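Local structure of enterobactin synthetase component F-related protein (Vibrio cholerae serotype O1, 4OXI) at residues 74-78 with 79-83; 476-480 with 481-485; 514-517 with 518-522. The protein is the adenylation-domain protein AlmE, which probably uses ATP to activate glycine as glycyl-adenylate for a lipopolysaccharide modification pathway. One frame throughout, in Å; residues are numbered along the deposited sequence.

Interaction 1 of 3, residues 74-78 with 79-83; sequences KTYTY and QEMTD
Thr77 and Glu80 hold each other by two reciprocal hydrogen bonds where strand 74-77 turns into helix 78-95. Thr77, at the N-cap, accepts from Glu80 N on its OG1 at 3.1 Å. In return OE1 of Glu80 accepts from Thr77 N at 2.8 Å, met from above the carboxylate plane with the donor 37° out of it. Thr77 OG1 can face the first helical turn because it stands between its own backbone N and carbonyl carbon (chi1 62°), while the Glu80 chain runs extended beyond CG back to the end of the strand. The two side chains pass obliquely, with CG of Glu80 3.3 Å from Thr77 OG1.

Backbone acceptors continue the pattern. Thr77 O takes Met81 N at 2.9 Å in a helical bond. Tyr78 O accepts twice from Thr82, from its N at 2.8 Å and from its OG1 at 2.6 Å, and the two donors reach the oxygen from opposite faces of its plane, so the hydroxyl of this buried threonine donates within the helix. Gln79 NE2 bonds to Asp83 OD1 one turn on, and Gln199 ties both residues down through its backbone.

The apolar part is a Met-aromatic contact. Met81, its chain bent at chi2, brings SD to 5.1 Å from the centroid of the Tyr76 ring, 43° off the ring normal, and 3.8 Å from Tyr76 CB. Leu108 of helix 108-119 touches both residues. Tyr78 points the other way, and its OH donates a hydrogen bond to Ala281 O.

The Thr77-Glu80 pair is a capping box, here fastening the start of helix 78-95 to an edge strand of a four-stranded mixed sheet in the AMP-binding region.

Interaction 2 of 3, residues 476-480 with 481-485; sequences QRVEL and EEIET. With GAP (glycyl-adenosine-5'-phosphate), chain B.
Glu479 and Glu482 meet where the second strand of a β-hairpin, 476-479, passes straight into helix 480-491, in a stretch that fits core motif A8 of adenylation domains. Glu479 stands at the N-cap, and its O accepts from Glu482 N at 2.8 Å and only weakly from Ile483 N. One residue on, Leu480 O receives Glu484 N at 3.0 Å. CG2 of Val478, anti to its own backbone N, packs on Ile483 CD1 at 4.2 Å and lies 4.0 Å from Glu482 OE1. At the first turn two acids converge: Glu479 OE1 and Glu481 OE2 stand 3.9 Å apart, their carboxylate planes inclined by 45°.

Farther up the strand, Arg477 belongs to the pocket of glycyl-adenosine-5'-phosphate. Its side chain, with CG anti to the backbone N (chi1 177°) and the chain extended on to NE, carries NH1 to the phosphate oxygen O1A of the ligand at 2.6 Å. The phosphate lies at the edge of the guanidinium, in its plane, and CD of Arg477 is 3.4 Å from the same O1A. Lys472 of the partner strand also bonds directly to the ligand, through its NZ.

In the second shell, Glu364 forms a salt bridge with Arg477 NH2 and so helps to fix the rotation of the guanidinium. Beneath the helix, Leu480 and Ile483 face strand 496-500. Ser223 bridges strand and helix from outside the two segments: its OG is hydrogen-bonded both to Glu479 N and to Glu482 OE1.

Interaction 3 of 3, residues 514-517 with 518-522; sequences AFVD and THTQW
This is a local turn contact at the C-terminal end of strand 512-516, where Asp517 turns its carboxylate over the loop that follows and leads to helix 524-531. OD1 of Asp517 accepts from His519 N at 2.9 Å, the donor arriving on the anti side of the carboxylate, 23° out of its plane. The carboxylate can reach forward because CG sits between the backbone N and carbonyl carbon of Asp517 (chi1 61°). Thr520 N is also near, 3.2 Å from the same Asp517 OD1. The other oxygen, OD2, faces the body of the fold and accepts from Ser495 N, so one buried acid braces the turn against the segment before strand 496-500.

A water bridges the turn: a single molecule donates to Asp517 O at 2.9 Å and to Thr520 O at 2.7 Å, joining its two ends. Thr520 OG1 donates to Thr491 O at the end of helix 480-491.

The apolar contacts gather around CG2 of Val516. Thr520 CG2 lies 4.1 Å from this methyl, with the two side chains at about a right angle. From further along the loop, Trp522 brings CZ3 to 4.2 Å of the same Val516 CG2, which sits at the edge of the indole, near its plane. The indole also packs edge-to-face with Trp527 and touches strand 543-546.

A side-chain oxygen accepting from the backbone N two residues on makes this an Asx turn, placed at the exit of the middle strand of a small three-stranded sheet.

How the interactions relate
Interactions 1 and 2 are both strand-to-helix junctions, and interaction 3 is a strand-to-loop turn; all three are partly buried. Interaction 3 is the most surface-like, with half of its touching residues exposed. At the helix starts both junctions use backbone acceptors, but 74-83 adds a capping box, whereas Ser223 ties the N-cap residue in 476-485. Interaction 2 alone touches the ligand. It shares strand 496-500 as a neighbour with interaction 3, whose loop hangs on the end of helix 480-491; their nearest atoms are about 6 Å apart. Interaction 1 lies on the opposite side of the chain's centre from both others, its centre about 40 Å from that of interaction 2.

Interaction 1 of 3, residues 74-78 with 79-83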
loop_
_atom_site.group_PDB
_atom_site.type_symbol
_atom_site.label_atom_id
_atom_site.label_comp_id
_atom_site.label_asym_id
_atom_site.label_seq_id
_atom_site.Cartn_x
_atom_site.Cartn_y
_atom_site.Cartn_z
ATOM N N LYS A 74 -12.065 -14.460 -14.946
ATOM C CA LYS A 74 -13.417 -13.918 -15.121
ATOM C C LYS A 74 -13.444 -12.404 -15.234
ATOM O O LYS A 74 -12.675 -11.701 -14.583
ATOM C CB LYS A 74 -14.344 -14.353 -13.987
ATOM C CG LYS A 74 -14.636 -15.833 -13.954
ATOM C CD LYS A 74 -15.815 -16.118 -13.038
ATOM C CE LYS A 74 -16.221 -17.580 -13.122
ATOM N NZ LYS A 74 -15.053 -18.479 -12.910
ATOM N N THR A 75 -14.355 -11.899 -16.054
ATOM C CA THR A 75 -14.478 -10.462 -16.245
ATOM C C THR A 75 -15.831 -9.981 -15.727
ATOM O O THR A 75 -16.835 -10.666 -15.899
ATOM C CB THR A 75 -14.327 -10.128 -17.725
ATOM O OG1 THR A 75 -13.120 -10.739 -18.202
ATOM C CG2 THR A 75 -14.257 -8.631 -17.942
ATOM N N TYR A 76 -15.849 -8.817 -15.076
ATOM C CA TYR A 76 -17.081 -8.263 -14.515
ATOM C C TYR A 76 -17.240 -6.842 -15.011
ATOM O O TYR A 76 -16.291 -6.042 -14.945
ATOM C CB TYR A 76 -17.049 -8.283 -12.970
ATOM C CG TYR A 76 -16.788 -9.659 -12.386
ATOM C CD1 TYR A 76 -17.839 -10.492 -12.013
ATOM C CD2 TYR A 76 -15.499 -10.132 -12.239
ATOM C CE1 TYR A 76 -17.605 -11.760 -11.499
ATOM C CE2 TYR A 76 -15.256 -11.397 -11.724
ATOM C CZ TYR A 76 -16.308 -12.201 -11.351
ATOM O OH TYR A 76 -16.060 -13.457 -10.835
ATOM N N THR A 77 -18.429 -6.523 -15.524
ATOM C CA THR A 77 -18.695 -5.164 -16.008
ATOM C C THR A 77 -18.905 -4.175 -14.855
ATOM O O THR A 77 -19.083 -4.584 -13.701
ATOM C CB THR A 77 -19.957 -5.126 -16.864
ATOM O OG1 THR A 77 -21.054 -5.522 -16.052
ATOM C CG2 THR A 77 -19.849 -6.084 -18.072
ATOM N N TYR A 78 -18.900 -2.881 -15.167
ATOM C CA TYR A 78 -19.196 -1.860 -14.167
ATOM C C TYR A 78 -20.560 -2.102 -13.531
ATOM O O TYR A 78 -20.734 -1.910 -12.327
ATOM C CB TYR A 78 -19.075 -0.443 -14.762
ATOM C CG TYR A 78 -17.650 0.030 -14.681
ATOM C CD1 TYR A 78 -16.747 -0.217 -15.713
ATOM C CD2 TYR A 78 -17.184 0.665 -13.540
ATOM C CE1 TYR A 78 -15.415 0.181 -15.608
ATOM C CE2 TYR A 78 -15.875 1.060 -13.429
ATOM C CZ TYR A 78 -14.996 0.810 -14.449
ATOM O OH TYR A 78 -13.697 1.214 -14.291
ATOM N N GLN A 79 -21.510 -2.574 -14.328
ATOM C CA GLN A 79 -22.855 -2.816 -13.831
ATOM C C GLN A 79 -22.847 -3.988 -12.868
ATOM O O GLN A 79 -23.486 -3.938 -11.804
ATOM C CB GLN A 79 -23.810 -3.096 -15.002
ATOM C CG GLN A 79 -25.258 -3.393 -14.586
ATOM C CD GLN A 79 -25.974 -2.174 -14.013
ATOM O OE1 GLN A 79 -26.018 -1.111 -14.637
ATOM N NE2 GLN A 79 -26.526 -2.320 -12.812
ATOM N N GLU A 80 -22.139 -5.051 -13.231
ATOM C CA GLU A 80 -22.079 -6.212 -12.357
ATOM C C GLU A 80 -21.346 -5.886 -11.058
ATOM O O GLU A 80 -21.746 -6.338 -9.995
ATOM C CB GLU A 80 -21.412 -7.391 -13.070
ATOM C CG GLU A 80 -22.246 -7.974 -14.214
ATOM C CD GLU A 80 -21.416 -8.852 -15.163
ATOM O OE1 GLU A 80 -20.166 -8.742 -15.166
ATOM O OE2 GLU A 80 -22.019 -9.640 -15.918
ATOM N N MET A 81 -20.263 -5.114 -11.139
ATOM C CA MET A 81 -19.524 -4.730 -9.931
ATOM C C MET A 81 -20.380 -3.803 -9.071
ATOM O O MET A 81 -20.351 -3.870 -7.838
ATOM C CB MET A 81 -18.197 -4.042 -10.289
ATOM C CG MET A 81 -17.134 -4.985 -10.860
ATOM S SD MET A 81 -16.694 -6.314 -9.705
ATOM C CE MET A 81 -16.104 -5.360 -8.294
ATOM N N THR A 82 -21.153 -2.942 -9.728
ATOM C CA THR A 82 -22.022 -2.016 -9.010
ATOM C C THR A 82 -23.127 -2.753 -8.256
ATOM O O THR A 82 -23.431 -2.407 -7.121
ATOM C CB THR A 82 -22.601 -0.965 -9.950
ATOM O OG1 THR A 82 -21.510 -0.205 -10.502
ATOM C CG2 THR A 82 -23.552 -0.029 -9.194
ATOM N N ASP A 83 -23.697 -3.790 -8.864
ATOM C CA ASP A 83 -24.728 -4.577 -8.198
ATOM C C ASP A 83 -24.169 -5.225 -6.931
ATOM O O ASP A 83 -24.819 -5.229 -5.890
ATOM C CB ASP A 83 -25.270 -5.691 -9.114
ATOM C CG ASP A 83 -26.014 -5.158 -10.347
ATOM O OD1 ASP A 83 -26.436 -3.977 -10.355
ATOM O OD2 ASP A 83 -26.187 -5.945 -11.312
#

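Interaction 2 of 3, residues 476-480 with 481-485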
loop_
_atom_site.group_PDB
_atom_site.type_symbol
_atom_site.label_atom_id
_atom_site.label_comp_id
_atom_site.label_asym_id
_atom_site.label_seq_id
_atom_site.Cartn_x
_atom_site.Cartn_y
_atom_site.Cartn_z
ATOM N N GLN A 476 8.634 -4.693 0.726
ATOM C CA GLN A 476 7.732 -4.422 1.843
ATOM C C GLN A 476 8.407 -3.617 2.961
ATOM O O GLN A 476 9.514 -3.946 3.405
ATOM C CB GLN A 476 7.220 -5.728 2.424
ATOM C CG GLN A 476 6.543 -6.640 1.426
ATOM C CD GLN A 476 5.973 -7.866 2.118
ATOM O OE1 GLN A 476 5.354 -7.755 3.181
ATOM N NE2 GLN A 476 6.198 -9.044 1.539
ATOM N N ARG A 477 7.735 -2.565 3.413
ATOM C CA ARG A 477 8.232 -1.713 4.493
ATOM C C ARG A 477 8.383 -2.463 5.824
ATOM O O ARG A 477 7.476 -3.171 6.246
ATOM C CB ARG A 477 7.252 -0.562 4.683
ATOM C CG ARG A 477 7.573 0.396 5.816
ATOM C CD ARG A 477 6.611 1.581 5.785
ATOM N NE ARG A 477 6.583 2.323 7.044
ATOM C CZ ARG A 477 6.003 3.513 7.198
ATOM N NH1 ARG A 477 5.411 4.113 6.164
ATOM N NH2 ARG A 477 6.026 4.109 8.384
ATOM N N VAL A 478 9.518 -2.300 6.492
ATOM C CA VAL A 478 9.685 -2.882 7.821
ATOM C C VAL A 478 10.726 -2.113 8.628
ATOM O O VAL A 478 11.654 -1.541 8.059
ATOM C CB VAL A 478 10.066 -4.382 7.736
ATOM C CG1 VAL A 478 11.437 -4.541 7.128
ATOM C CG2 VAL A 478 9.984 -5.052 9.121
ATOM N N GLU A 479 10.560 -2.075 9.947
ATOM C CA GLU A 479 11.597 -1.545 10.836
ATOM C C GLU A 479 12.561 -2.674 11.219
ATOM O O GLU A 479 12.142 -3.688 11.781
ATOM C CB GLU A 479 10.960 -0.978 12.115
ATOM C CG GLU A 479 9.862 0.078 11.895
ATOM C CD GLU A 479 10.422 1.439 11.514
ATOM O OE1 GLU A 479 11.661 1.612 11.564
ATOM O OE2 GLU A 479 9.621 2.341 11.167
ATOM N N LEU A 480 13.844 -2.508 10.925
ATOM C CA LEU A 480 14.835 -3.509 11.314
ATOM C C LEU A 480 14.778 -3.751 12.820
ATOM O O LEU A 480 15.036 -4.859 13.277
ATOM C CB LEU A 480 16.242 -3.092 10.883
ATOM C CG LEU A 480 16.494 -3.227 9.378
ATOM C CD1 LEU A 480 17.926 -2.877 9.028
ATOM C CD2 LEU A 480 16.144 -4.607 8.880
ATOM N N GLU A 481 14.400 -2.724 13.580
ATOM C CA GLU A 481 14.237 -2.862 15.031
ATOM C C GLU A 481 13.075 -3.764 15.435
ATOM O O GLU A 481 13.129 -4.388 16.494
ATOM C CB GLU A 481 14.108 -1.501 15.724
ATOM C CG GLU A 481 15.398 -0.704 15.750
ATOM C CD GLU A 481 15.474 0.310 14.624
ATOM O OE1 GLU A 481 16.369 1.187 14.675
ATOM O OE2 GLU A 481 14.638 0.231 13.685
ATOM N N GLU A 482 12.019 -3.835 14.624
ATOM C CA GLU A 482 10.945 -4.776 14.943
ATOM C C GLU A 482 11.478 -6.211 14.862
ATOM O O GLU A 482 11.178 -7.042 15.712
ATOM C CB GLU A 482 9.710 -4.613 14.043
ATOM C CG GLU A 482 8.649 -5.699 14.323
ATOM C CD GLU A 482 7.462 -5.725 13.342
ATOM O OE1 GLU A 482 7.519 -5.068 12.273
ATOM O OE2 GLU A 482 6.466 -6.428 13.643
ATOM N N ILE A 483 12.279 -6.490 13.842
ATOM C CA ILE A 483 12.832 -7.822 13.661
ATOM C C ILE A 483 13.813 -8.140 14.797
ATOM O O ILE A 483 13.745 -9.201 15.411
ATOM C CB ILE A 483 13.532 -7.957 12.297
ATOM C CG1 ILE A 483 12.545 -7.627 11.169
ATOM C CG2 ILE A 483 14.101 -9.363 12.133
ATOM C CD1 ILE A 483 13.149 -7.674 9.765
ATOM N N GLU A 484 14.707 -7.205 15.078
ATOM C CA GLU A 484 15.652 -7.349 16.172
ATOM C C GLU A 484 14.943 -7.610 17.502
ATOM O O GLU A 484 15.346 -8.487 18.271
ATOM C CB GLU A 484 16.545 -6.112 16.266
ATOM C CG GLU A 484 17.624 -6.241 17.330
ATOM C CD GLU A 484 18.480 -5.001 17.447
ATOM O OE1 GLU A 484 18.880 -4.679 18.586
ATOM O OE2 GLU A 484 18.760 -4.359 16.405
ATOM N N THR A 485 13.869 -6.868 17.753
ATOM C CA THR A 485 13.094 -7.018 18.980
ATOM C C THR A 485 12.531 -8.424 19.122
ATOM O O THR A 485 12.585 -9.020 20.200
ATOM C CB THR A 485 11.952 -5.987 19.025
ATOM O OG1 THR A 485 12.513 -4.680 19.209
ATOM C CG2 THR A 485 10.973 -6.290 20.158
HETATM N N GAP B . 3.059 4.682 -0.414
HETATM C CA GAP B . 4.159 4.081 -1.224
HETATM C C GAP B . 5.121 3.423 -0.253
HETATM O O GAP B . 6.110 2.815 -0.617
HETATM P PA GAP B . 5.609 2.921 2.405
HETATM O O1A GAP B . 5.053 3.678 3.586
HETATM O O2A GAP B . 5.542 1.404 2.355
HETATM O O3A GAP B . 4.822 3.555 1.161
HETATM C "C5'" GAP B . 7.451 4.788 2.404
HETATM O "O5'" GAP B . 7.134 3.405 2.240
HETATM C "C4'" GAP B . 8.949 4.965 2.264
HETATM O "O4'" GAP B . 9.392 4.330 1.062
HETATM C "C3'" GAP B . 9.365 6.407 2.077
HETATM O "O3'" GAP B . 9.477 7.079 3.331
HETATM C "C2'" GAP B . 10.691 6.262 1.351
HETATM O "O2'" GAP B . 11.710 5.872 2.258
HETATM C "C1'" GAP B . 10.500 5.033 0.502
HETATM N N9 GAP B . 10.152 5.440 -0.878
HETATM C C8 GAP B . 8.907 5.512 -1.384
HETATM N N7 GAP B . 8.929 5.901 -2.684
HETATM C C5 GAP B . 10.222 6.097 -3.019
HETATM C C6 GAP B . 10.947 6.530 -4.232
HETATM N N6 GAP B . 10.275 6.812 -5.381
HETATM N N1 GAP B . 12.296 6.611 -4.154
HETATM C C2 GAP B . 12.974 6.320 -3.020
HETATM N N3 GAP B . 12.371 5.921 -1.883
HETATM C C4 GAP B . 11.024 5.789 -1.825
#

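Interaction 3 of 3, residues 514-517 with 518-522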
loop_
_atom_site.group_PDB
_atom_site.type_symbol
_atom_site.label_atom_id
_atom_site.label_comp_id
_atom_site.label_asym_id
_atom_site.label_seq_id
_atom_site.Cartn_x
_atom_site.Cartn_y
_atom_site.Cartn_z
ATOM N N ALA A 514 20.249 -12.855 10.428
ATOM C CA ALA A 514 20.436 -12.500 11.827
ATOM C C ALA A 514 21.827 -12.896 12.338
ATOM O O ALA A 514 22.320 -13.981 12.024
ATOM C CB ALA A 514 19.342 -13.132 12.672
ATOM N N PHE A 515 22.458 -12.000 13.097
ATOM C CA PHE A 515 23.672 -12.312 13.851
ATOM C C PHE A 515 23.354 -12.281 15.332
ATOM O O PHE A 515 22.792 -11.304 15.833
ATOM C CB PHE A 515 24.780 -11.296 13.573
ATOM C CG PHE A 515 25.303 -11.340 12.170
ATOM C CD1 PHE A 515 26.428 -12.093 11.862
ATOM C CD2 PHE A 515 24.669 -10.634 11.153
ATOM C CE1 PHE A 515 26.919 -12.144 10.571
ATOM C CE2 PHE A 515 25.156 -10.678 9.846
ATOM C CZ PHE A 515 26.287 -11.436 9.560
ATOM N N VAL A 516 23.689 -13.356 16.034
ATOM C CA VAL A 516 23.523 -13.391 17.482
ATOM C C VAL A 516 24.879 -13.662 18.123
ATOM O O VAL A 516 25.806 -14.122 17.459
ATOM C CB VAL A 516 22.522 -14.464 17.905
ATOM C CG1 VAL A 516 21.163 -14.197 17.255
ATOM C CG2 VAL A 516 23.043 -15.855 17.524
ATOM N N ASP A 517 25.009 -13.353 19.402
ATOM C CA ASP A 517 26.280 -13.582 20.070
ATOM C C ASP A 517 26.550 -15.084 20.243
ATOM O O ASP A 517 25.681 -15.924 19.959
ATOM C CB ASP A 517 26.312 -12.849 21.412
ATOM C CG ASP A 517 25.230 -13.321 22.356
ATOM O OD1 ASP A 517 25.189 -14.534 22.660
ATOM O OD2 ASP A 517 24.417 -12.479 22.799
ATOM N N THR A 518 27.750 -15.411 20.712
ATOM C CA THR A 518 28.194 -16.799 20.837
ATOM C C THR A 518 27.872 -17.407 22.206
ATOM O O THR A 518 28.243 -18.552 22.478
ATOM C CB THR A 518 29.711 -16.905 20.596
ATOM O OG1 THR A 518 30.379 -15.897 21.370
ATOM C CG2 THR A 518 30.042 -16.696 19.121
ATOM N N HIS A 519 27.175 -16.657 23.059
ATOM C CA HIS A 519 26.881 -17.123 24.420
ATOM C C HIS A 519 25.495 -17.718 24.572
ATOM O O HIS A 519 25.155 -18.247 25.627
ATOM C CB HIS A 519 27.020 -15.977 25.417
ATOM C CG HIS A 519 28.328 -15.273 25.319
ATOM N ND1 HIS A 519 28.437 -13.961 24.905
ATOM C CD2 HIS A 519 29.592 -15.709 25.538
ATOM C CE1 HIS A 519 29.713 -13.614 24.896
ATOM N NE2 HIS A 519 30.434 -14.655 25.273
ATOM N N THR A 520 24.681 -17.612 23.530
ATOM C CA THR A 520 23.316 -18.085 23.624
ATOM C C THR A 520 23.253 -19.499 23.063
ATOM O O THR A 520 23.953 -19.821 22.099
ATOM C CB THR A 520 22.333 -17.121 22.904
ATOM O OG1 THR A 520 20.979 -17.474 23.227
ATOM C CG2 THR A 520 22.532 -17.166 21.399
ATOM N N GLN A 521 22.449 -20.356 23.687
ATOM C CA GLN A 521 22.365 -21.743 23.248
ATOM C C GLN A 521 21.863 -21.834 21.812
ATOM O O GLN A 521 20.791 -21.338 21.496
ATOM C CB GLN A 521 21.453 -22.557 24.162
ATOM C CG GLN A 521 21.498 -24.043 23.833
ATOM C CD GLN A 521 20.400 -24.829 24.518
ATOM O OE1 GLN A 521 19.749 -24.334 25.447
ATOM N NE2 GLN A 521 20.182 -26.063 24.060
ATOM N N TRP A 522 22.641 -22.468 20.946
ATOM C CA TRP A 522 22.321 -22.497 19.521
ATOM C C TRP A 522 21.121 -23.407 19.229
ATOM O O TRP A 522 21.254 -24.626 19.194
ATOM C CB TRP A 522 23.555 -22.947 18.748
ATOM C CG TRP A 522 23.444 -22.907 17.259
ATOM C CD1 TRP A 522 23.307 -23.977 16.413
ATOM C CD2 TRP A 522 23.510 -21.745 16.427
ATOM N NE1 TRP A 522 23.272 -23.547 15.106
ATOM C CE2 TRP A 522 23.390 -22.180 15.089
ATOM C CE3 TRP A 522 23.645 -20.374 16.684
ATOM C CZ2 TRP A 522 23.406 -21.290 14.011
ATOM C CZ3 TRP A 522 23.659 -19.493 15.611
ATOM C CH2 TRP A 522 23.541 -19.954 14.293
HETATM O O HOH W 1 25.242 -18.742 19.953
#